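Local coordinates for protein 3-oxo-glucose-6-phosphate:glutamate aminotransferase (Bacillus subtilis subsp. subtilis, PDB 4K2M) that catalyses the reversible, pyridoxal phosphate-dependent transamination of 3-dehydro-glucose 6-phosphate with glutamate, giving kanosamine 6-phosphate on the pathway to the antibiotic kanosamine, at residues D56-Q61 / N316-F321; A363-K368 / H435-E440. One frame throughout, in Å; residues are numbered along the deposited sequence.

NtdA illustrates how a peripheral helix can serve two separate packing sites in a larger enzyme. Interaction 1 docks the N-terminal domain, through residues 56-61, onto helix 312-329 of the aminotransferase fold; interaction 2 pairs helix 362-373 with the chain's last helix, 423-441. The centres of the two contacts lie about 27 Å apart and their nearest atoms about 16 Å, so they do not touch. Helix 423-441 nevertheless links them: L423, at its start, packs on F58 and F321 of interaction 1, whereas V436 and E440, near its end, build interaction 2. Both contacts lie away from the site that holds the external aldimine of kanosamine 6-phosphate.

Interaction 1. Residues D56-Q61 / N316-F321; sequences DLFNYQ and NFKRLF. With ACT (acetate ion), chain F.
K318 of helix 312-329 carries this contact along the length of its side chain. CG lies anti to the carbonyl carbon, and CB starts the path 3.8 Å from F58 CZ, with CG also beside that ring tip. CD turns toward the backbone of L57, and a bend at the next torsion (chi3 80°) brings CE over one face of F58, 3.8 Å from the ring centroid, as a CH-pi contact. NZ ends 3.0 Å from L57 O in a hydrogen bond, approaching from above the carbonyl plane; it also makes a longer cation-pi contact with F58, 4.7 Å from the centroid. The charge thus meets a carbonyl dipole and an aromatic face together. Two further apolar contacts add to this: F58 CE2 meets F321 CD2 at 3.4 Å, the rings inclined at 35°, and L57 CD1 rests 3.8 Å from F317 CE2. R319, whose side chain starts off away from residues 56-61, grips an acetate, probably from the crystallisation liquor: NH2 bonds both oxygens and NH1 makes a very short bond to one. Overall, a lysine-aromatic contact with apolar packing joins the added N-terminal domain to the aspartate aminotransferase fold.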
ATOM      1  N   ASP A  56       8.301  33.399 -16.244  1.00 17.00           N
ATOM      2  CA  ASP A  56       7.089  32.667 -16.618  1.00 13.45           C
ATOM      3  C   ASP A  56       6.956  31.326 -15.910  1.00 20.28           C
ATOM      4  O   ASP A  56       5.839  30.908 -15.577  1.00 18.85           O
ATOM      5  CB  ASP A  56       6.989  32.496 -18.141  1.00 15.57           C
ATOM      6  CG  ASP A  56       6.814  33.824 -18.860  1.00 21.80           C
ATOM      7  OD1 ASP A  56       5.971  34.626 -18.413  1.00 27.00           O
ATOM      8  OD2 ASP A  56       7.523  34.057 -19.861  1.00 23.61           O
ATOM      9  N   LEU A  57       8.082  30.659 -15.659  1.00 16.57           N
ATOM     10  CA  LEU A  57       8.022  29.372 -14.962  1.00 14.19           C
ATOM     11  C   LEU A  57       8.207  29.501 -13.456  1.00 17.98           C
ATOM     12  O   LEU A  57       7.652  28.713 -12.700  1.00 17.63           O
ATOM     13  CB  LEU A  57       9.044  28.379 -15.522  1.00 14.58           C
ATOM     14  CG  LEU A  57       8.911  28.074 -17.011  1.00 20.11           C
ATOM     15  CD1 LEU A  57       9.788  26.884 -17.392  1.00 14.61           C
ATOM     16  CD2 LEU A  57       7.447  27.822 -17.378  1.00 19.93           C
ATOM     17  N   PHE A  58       8.989  30.489 -13.020  1.00 12.64           N
ATOM     18  CA  PHE A  58       9.344  30.592 -11.604  1.00 12.39           C
ATOM     19  C   PHE A  58       8.762  31.800 -10.885  1.00 13.35           C
ATOM     20  O   PHE A  58       8.855  31.893  -9.662  1.00 14.18           O
ATOM     21  CB  PHE A  58      10.866  30.586 -11.434  1.00 13.69           C
ATOM     22  CG  PHE A  58      11.487  29.238 -11.666  1.00 10.23           C
ATOM     23  CD1 PHE A  58      11.635  28.345 -10.605  1.00 12.40           C
ATOM     24  CD2 PHE A  58      11.927  28.862 -12.935  1.00 12.91           C
ATOM     25  CE1 PHE A  58      12.201  27.098 -10.810  1.00 12.30           C
ATOM     26  CE2 PHE A  58      12.497  27.605 -13.150  1.00 13.86           C
ATOM     27  CZ  PHE A  58      12.638  26.729 -12.084  1.00 14.08           C
ATOM     28  N   ASN A  59       8.165  32.711 -11.641  1.00 12.07           N
ATOM     29  CA  ASN A  59       7.665  33.975 -11.081  1.00 11.26           C
ATOM     30  C   ASN A  59       8.724  34.636 -10.183  1.00 12.56           C
ATOM     31  O   ASN A  59       8.432  35.042  -9.053  1.00 16.82           O
ATOM     32  CB  ASN A  59       6.365  33.756 -10.298  1.00 14.34           C
ATOM     33  CG  ASN A  59       5.665  35.064  -9.948  1.00 20.33           C
ATOM     34  OD1 ASN A  59       5.770  36.043 -10.678  1.00 19.18           O
ATOM     35  ND2 ASN A  59       4.945  35.078  -8.828  1.00 18.18           N
ATOM     36  N   TYR A  60       9.947  34.738 -10.705  1.00 12.21           N
ATOM     37  CA  TYR A  60      11.105  35.246  -9.957  1.00 12.08           C
ATOM     38  C   TYR A  60      10.775  36.600  -9.323  1.00 13.68           C
ATOM     39  O   TYR A  60      10.359  37.536 -10.017  1.00 16.78           O
ATOM     40  CB  TYR A  60      12.288  35.425 -10.922  1.00 15.70           C
ATOM     41  CG  TYR A  60      13.652  35.682 -10.288  1.00 13.09           C
ATOM     42  CD1 TYR A  60      13.879  35.470  -8.930  1.00 14.07           C
ATOM     43  CD2 TYR A  60      14.703  36.146 -11.057  1.00 16.59           C
ATOM     44  CE1 TYR A  60      15.130  35.708  -8.363  1.00 12.80           C
ATOM     45  CE2 TYR A  60      15.960  36.387 -10.509  1.00 18.78           C
ATOM     46  CZ  TYR A  60      16.172  36.158  -9.165  1.00 13.48           C
ATOM     47  OH  TYR A  60      17.432  36.391  -8.632  1.00 18.45           O
ATOM     48  N   GLN A  61      10.925  36.692  -8.006  1.00 14.70           N
ATOM     49  CA  GLN A  61      10.751  37.966  -7.306  1.00 17.26           C
ATOM     50  C   GLN A  61      12.028  38.189  -6.520  1.00 16.61           C
ATOM     51  O   GLN A  61      12.102  37.824  -5.355  1.00 18.31           O
ATOM     52  CB  GLN A  61       9.601  37.895  -6.306  1.00 18.97           C
ATOM     53  CG  GLN A  61       8.223  37.569  -6.836  1.00 22.62           C
ATOM     54  CD  GLN A  61       7.195  37.560  -5.712  1.00 38.83           C
ATOM     55  OE1 GLN A  61       6.947  38.598  -5.079  1.00 23.73           O
ATOM     56  NE2 GLN A  61       6.627  36.381  -5.423  1.00 20.26           N
ATOM     57  N   ASN A 316      10.108  18.316 -14.344  1.00 11.02           N
ATOM     58  CA  ASN A 316      11.476  17.849 -14.540  1.00 10.54           C
ATOM     59  C   ASN A 316      12.304  18.938 -15.212  1.00 11.02           C
ATOM     60  O   ASN A 316      13.473  19.123 -14.874  1.00 10.83           O
ATOM     61  CB  ASN A 316      11.529  16.538 -15.334  1.00 11.61           C
ATOM     62  CG  ASN A 316      11.527  15.316 -14.431  1.00 13.49           C
ATOM     63  OD1 ASN A 316      11.152  15.405 -13.255  1.00 14.20           O
ATOM     64  ND2 ASN A 316      11.962  14.174 -14.964  1.00 14.55           N
ATOM     65  N   PHE A 317      11.698  19.684 -16.126  1.00 11.48           N
ATOM     66  CA  PHE A 317      12.424  20.794 -16.724  1.00 10.90           C
ATOM     67  C   PHE A 317      12.790  21.843 -15.659  1.00  9.08           C
ATOM     68  O   PHE A 317      13.923  22.360 -15.627  1.00 12.81           O
ATOM     69  CB  PHE A 317      11.630  21.457 -17.855  1.00 10.33           C
ATOM     70  CG  PHE A 317      12.371  22.593 -18.488  1.00 13.81           C
ATOM     71  CD1 PHE A 317      13.326  22.350 -19.465  1.00 15.01           C
ATOM     72  CD2 PHE A 317      12.147  23.896 -18.059  1.00 12.45           C
ATOM     73  CE1 PHE A 317      14.033  23.396 -20.035  1.00 15.37           C
ATOM     74  CE2 PHE A 317      12.844  24.949 -18.616  1.00 14.66           C
ATOM     75  CZ  PHE A 317      13.785  24.708 -19.606  1.00 11.28           C
ATOM     76  N   LYS A 318      11.853  22.151 -14.773  1.00 11.04           N
ATOM     77  CA  LYS A 318      12.136  23.147 -13.739  1.00 11.96           C
ATOM     78  C   LYS A 318      13.269  22.679 -12.831  1.00 12.24           C
ATOM     79  O   LYS A 318      14.117  23.479 -12.435  1.00 10.17           O
ATOM     80  CB  LYS A 318      10.875  23.473 -12.941  1.00 10.36           C
ATOM     81  CG  LYS A 318       9.868  24.347 -13.733  1.00 12.94           C
ATOM     82  CD  LYS A 318       8.661  24.699 -12.877  1.00 15.01           C
ATOM     83  CE  LYS A 318       8.977  25.859 -11.934  1.00 18.40           C
ATOM     84  NZ  LYS A 318       7.788  26.167 -11.063  1.00 17.42           N
ATOM     85  N   ARG A 319      13.279  21.392 -12.500  1.00  9.91           N
ATOM     86  CA  ARG A 319      14.393  20.829 -11.734  1.00 10.96           C
ATOM     87  C   ARG A 319      15.719  21.011 -12.439  1.00 10.38           C
ATOM     88  O   ARG A 319      16.718  21.375 -11.804  1.00 13.21           O
ATOM     89  CB  ARG A 319      14.159  19.339 -11.452  1.00 10.87           C
ATOM     90  CG  ARG A 319      13.040  19.076 -10.465  1.00  9.93           C
ATOM     91  CD  ARG A 319      12.861  17.555 -10.322  1.00  9.21           C
ATOM     92  NE  ARG A 319      11.828  17.221  -9.340  1.00 12.71           N
ATOM     93  CZ  ARG A 319      12.063  17.030  -8.044  1.00 15.02           C
ATOM     94  NH1 ARG A 319      13.298  17.124  -7.573  1.00 12.07           N
ATOM     95  NH2 ARG A 319      11.052  16.768  -7.213  1.00 13.43           N
ATOM     96  N   LEU A 320      15.737  20.767 -13.750  1.00 11.09           N
ATOM     97  CA  LEU A 320      16.965  20.928 -14.519  1.00 11.38           C
ATOM     98  C   LEU A 320      17.420  22.396 -14.490  1.00 11.44           C
ATOM     99  O   LEU A 320      18.618  22.685 -14.344  1.00 12.66           O
ATOM    100  CB  LEU A 320      16.758  20.470 -15.967  1.00 11.65           C
ATOM    101  CG  LEU A 320      17.836  20.905 -16.963  1.00 12.47           C
ATOM    102  CD1 LEU A 320      19.174  20.250 -16.652  1.00 14.82           C
ATOM    103  CD2 LEU A 320      17.402  20.620 -18.408  1.00 12.88           C
ATOM    104  N   PHE A 321      16.469  23.315 -14.642  1.00 11.43           N
ATOM    105  CA  PHE A 321      16.807  24.737 -14.638  1.00 14.62           C
ATOM    106  C   PHE A 321      17.445  25.101 -13.311  1.00 14.49           C
ATOM    107  O   PHE A 321      18.464  25.798 -13.266  1.00 12.82           O
ATOM    108  CB  PHE A 321      15.580  25.622 -14.878  1.00 13.76           C
ATOM    109  CG  PHE A 321      15.912  27.090 -14.959  1.00 12.77           C
ATOM    110  CD1 PHE A 321      16.389  27.636 -16.147  1.00 14.33           C
ATOM    111  CD2 PHE A 321      15.771  27.914 -13.851  1.00 15.67           C
ATOM    112  CE1 PHE A 321      16.709  28.987 -16.240  1.00 18.20           C
ATOM    113  CE2 PHE A 321      16.088  29.269 -13.932  1.00 15.09           C
ATOM    114  CZ  PHE A 321      16.565  29.801 -15.133  1.00 18.51           C
TER
HETATM  115  C   ACT F 504      12.336  16.294  -4.236  1.00 25.89           C
HETATM  116  O   ACT F 504      12.928  16.823  -5.162  1.00 48.80           O
HETATM  117  OXT ACT F 504      11.113  16.217  -4.273  1.00 43.09           O
HETATM  118  CH3 ACT F 504      13.119  15.769  -3.058  1.00 30.91           C

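Interaction 2. Residues A363-K368 / H435-E440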
ATOM      1  N   ALA A 363      29.433  19.533   9.090  1.00 18.59           N
ATOM      2  CA  ALA A 363      28.528  19.792  10.203  1.00 20.33           C
ATOM      3  C   ALA A 363      28.449  21.286  10.509  1.00 22.50           C
ATOM      4  O   ALA A 363      27.357  21.818  10.747  1.00 19.38           O
ATOM      5  CB  ALA A 363      28.955  19.014  11.443  1.00 23.41           C
ATOM      6  N   ASP A 364      29.597  21.967  10.486  1.00 24.44           N
ATOM      7  CA  ASP A 364      29.610  23.408  10.747  1.00 27.27           C
ATOM      8  C   ASP A 364      28.964  24.205   9.617  1.00 25.12           C
ATOM      9  O   ASP A 364      28.289  25.206   9.863  1.00 20.53           O
ATOM     10  CB  ASP A 364      31.029  23.922  10.966  1.00 25.21           C
ATOM     11  CG  ASP A 364      31.052  25.246  11.718  1.00 45.32           C
ATOM     12  OD1 ASP A 364      30.352  25.369  12.751  1.00 46.56           O
ATOM     13  OD2 ASP A 364      31.760  26.169  11.276  1.00 42.22           O
ATOM     14  N   ILE A 365      29.187  23.781   8.376  1.00 17.02           N
ATOM     15  CA  ILE A 365      28.539  24.434   7.228  1.00 19.02           C
ATOM     16  C   ILE A 365      27.028  24.355   7.358  1.00 23.65           C
ATOM     17  O   ILE A 365      26.332  25.356   7.166  1.00 21.35           O
ATOM     18  CB  ILE A 365      28.977  23.807   5.892  1.00 23.84           C
ATOM     19  CG1 ILE A 365      30.423  24.179   5.569  1.00 20.50           C
ATOM     20  CG2 ILE A 365      28.074  24.259   4.747  1.00 18.99           C
ATOM     21  CD1 ILE A 365      31.108  23.204   4.610  1.00 16.41           C
ATOM     22  N   MET A 366      26.519  23.173   7.703  1.00 16.37           N
ATOM     23  CA  MET A 366      25.081  22.986   7.846  1.00 17.06           C
ATOM     24  C   MET A 366      24.504  23.816   8.973  1.00 19.76           C
ATOM     25  O   MET A 366      23.430  24.416   8.833  1.00 18.10           O
ATOM     26  CB  MET A 366      24.752  21.505   8.060  1.00 17.16           C
ATOM     27  CG  MET A 366      25.145  20.642   6.891  1.00 16.62           C
ATOM     28  SD  MET A 366      24.718  18.911   7.185  1.00 22.00           S
ATOM     29  CE  MET A 366      22.924  18.943   7.084  1.00 17.23           C
ATOM     30  N   THR A 367      25.221  23.854  10.091  1.00 18.03           N
ATOM     31  CA  THR A 367      24.782  24.619  11.246  1.00 16.21           C
ATOM     32  C   THR A 367      24.758  26.118  10.958  1.00 13.93           C
ATOM     33  O   THR A 367      23.788  26.802  11.306  1.00 20.25           O
ATOM     34  CB  THR A 367      25.684  24.345  12.475  1.00 24.31           C
ATOM     35  OG1 THR A 367      25.553  22.968  12.845  1.00 23.09           O
ATOM     36  CG2 THR A 367      25.261  25.212  13.656  1.00 26.18           C
ATOM     37  N   LYS A 368      25.813  26.624  10.334  1.00 19.13           N
ATOM     38  CA  LYS A 368      25.907  28.049  10.051  1.00 20.19           C
ATOM     39  C   LYS A 368      24.878  28.481   9.013  1.00 23.34           C
ATOM     40  O   LYS A 368      24.275  29.548   9.146  1.00 20.53           O
ATOM     41  CB  LYS A 368      27.304  28.428   9.580  1.00 18.25           C
ATOM     42  CG  LYS A 368      28.338  28.480  10.707  1.00 26.59           C
ATOM     43  CD  LYS A 368      29.731  28.756  10.162  1.00 44.47           C
ATOM     44  CE  LYS A 368      30.678  29.178  11.275  1.00 52.97           C
ATOM     45  NZ  LYS A 368      30.650  28.208  12.405  1.00 47.76           N
ATOM     46  N   HIS A 435      29.003  32.805   1.678  1.00 18.17           N
ATOM     47  CA  HIS A 435      29.403  33.424   2.937  1.00 22.51           C
ATOM     48  C   HIS A 435      29.955  32.403   3.938  1.00 30.47           C
ATOM     49  O   HIS A 435      31.010  32.616   4.529  1.00 26.40           O
ATOM     50  CB  HIS A 435      28.237  34.186   3.566  1.00 25.56           C
ATOM     51  CG  HIS A 435      28.636  35.035   4.728  0.39 32.06           C
ATOM     52  ND1 HIS A 435      28.866  34.515   5.981  1.00 46.57           N
ATOM     53  CD2 HIS A 435      28.862  36.367   4.821  0.83 44.98           C
ATOM     54  CE1 HIS A 435      29.213  35.492   6.801  1.00 55.34           C
ATOM     55  NE2 HIS A 435      29.215  36.625   6.123  1.00 63.89           N
ATOM     56  N   VAL A 436      29.233  31.305   4.136  1.00 20.31           N
ATOM     57  CA  VAL A 436      29.649  30.280   5.101  1.00 23.97           C
ATOM     58  C   VAL A 436      30.970  29.599   4.722  1.00 30.53           C
ATOM     59  O   VAL A 436      31.843  29.408   5.572  1.00 32.36           O
ATOM     60  CB  VAL A 436      28.556  29.220   5.320  1.00 21.31           C
ATOM     61  CG1 VAL A 436      29.089  28.066   6.178  1.00 23.38           C
ATOM     62  CG2 VAL A 436      27.342  29.853   5.981  1.00 21.96           C
ATOM     63  N   ILE A 437      31.122  29.236   3.453  1.00 22.49           N
ATOM     64  CA  ILE A 437      32.326  28.521   3.025  1.00 32.79           C
ATOM     65  C   ILE A 437      33.579  29.388   3.154  1.00 39.52           C
ATOM     66  O   ILE A 437      34.649  28.900   3.525  1.00 42.45           O
ATOM     67  CB  ILE A 437      32.177  27.931   1.609  1.00 39.62           C
ATOM     68  CG1 ILE A 437      31.979  26.419   1.705  1.00 48.91           C
ATOM     69  CG2 ILE A 437      33.408  28.224   0.744  1.00 42.72           C
ATOM     70  CD1 ILE A 437      30.731  25.926   1.039  1.00 43.38           C
ATOM     71  N   LYS A 438      33.446  30.679   2.878  1.00 40.06           N
ATOM     72  CA  LYS A 438      34.586  31.572   3.014  1.00 48.96           C
ATOM     73  C   LYS A 438      34.909  31.813   4.488  1.00 54.13           C
ATOM     74  O   LYS A 438      36.027  32.186   4.840  1.00 56.23           O
ATOM     75  CB  LYS A 438      34.358  32.858   2.218  1.00 51.37           C
ATOM     76  CG  LYS A 438      34.097  32.530   0.748  1.00 51.07           C
ATOM     77  CD  LYS A 438      34.298  33.681  -0.214  1.00 49.59           C
ATOM     78  CE  LYS A 438      34.251  33.138  -1.642  1.00 62.49           C
ATOM     79  NZ  LYS A 438      34.788  34.080  -2.664  1.00 63.26           N
ATOM     80  N   GLN A 439      33.929  31.555   5.346  1.00 55.17           N
ATOM     81  CA  GLN A 439      34.144  31.547   6.787  1.00 46.21           C
ATOM     82  C   GLN A 439      34.879  30.264   7.203  1.00 49.55           C
ATOM     83  O   GLN A 439      35.664  30.270   8.153  1.00 62.63           O
ATOM     84  CB  GLN A 439      32.800  31.636   7.509  1.00 42.05           C
ATOM     85  CG  GLN A 439      32.656  32.789   8.482  1.00 54.85           C
ATOM     86  CD  GLN A 439      31.376  32.694   9.300  1.00 66.47           C
ATOM     87  OE1 GLN A 439      30.404  32.058   8.887  1.00 53.43           O
ATOM     88  NE2 GLN A 439      31.376  33.319  10.473  1.00 59.91           N
ATOM     89  N   GLU A 440      34.621  29.168   6.489  1.00 47.74           N
ATOM     90  CA  GLU A 440      35.225  27.864   6.800  1.00 45.48           C
ATOM     91  C   GLU A 440      36.709  27.806   6.462  1.00 55.95           C
ATOM     92  O   GLU A 440      37.504  27.195   7.182  1.00 56.00           O
ATOM     93  CB  GLU A 440      34.519  26.728   6.045  1.00 43.29           C
ATOM     94  CG  GLU A 440      33.156  26.334   6.595  1.00 43.07           C
ATOM     95  CD  GLU A 440      33.169  26.127   8.099  1.00 51.96           C
ATOM     96  OE1 GLU A 440      34.157  25.570   8.630  1.00 56.30           O
ATOM     97  OE2 GLU A 440      32.185  26.534   8.749  1.00 50.66           O
TER
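K368 NZ is gripped by both carboxylate oxygens of D364, one helical turn back. It donates to D364 OD2 at 2.6 Å along the syn lone pair, forming a salt bridge, and adds a weak bond to D364 OD1. From helix 423-441, E440 OE2 comes equally near to the first of these oxygens, 2.6 Å from D364 OD2, with the two carboxylate planes almost perpendicular (83°). A bend at chi2 (-48°) brings the E440 carboxylate to that point, while its CG packs 3.6 Å from I365 CG1. K368 and E440 reach toward each other, and their closest approach is K368 CD to E440 OE2 at 3.6 Å; K368 NZ stays 4.3 Å from E440 OE2, too far for a salt bridge. Next to this polar group the buried V436 points toward the partner helix, its CG1 set 3.8 Å from I365 CA and 3.9 Å from K368 CB; L369 and F373 also touch V436. The short helical segments run roughly antiparallel, at 140°, with axes 9.8 Å apart. Two acid oxygens this close suggest that one carboxyl group is protonated, without revealing which; K368 close by would partly balance the remaining negative charge.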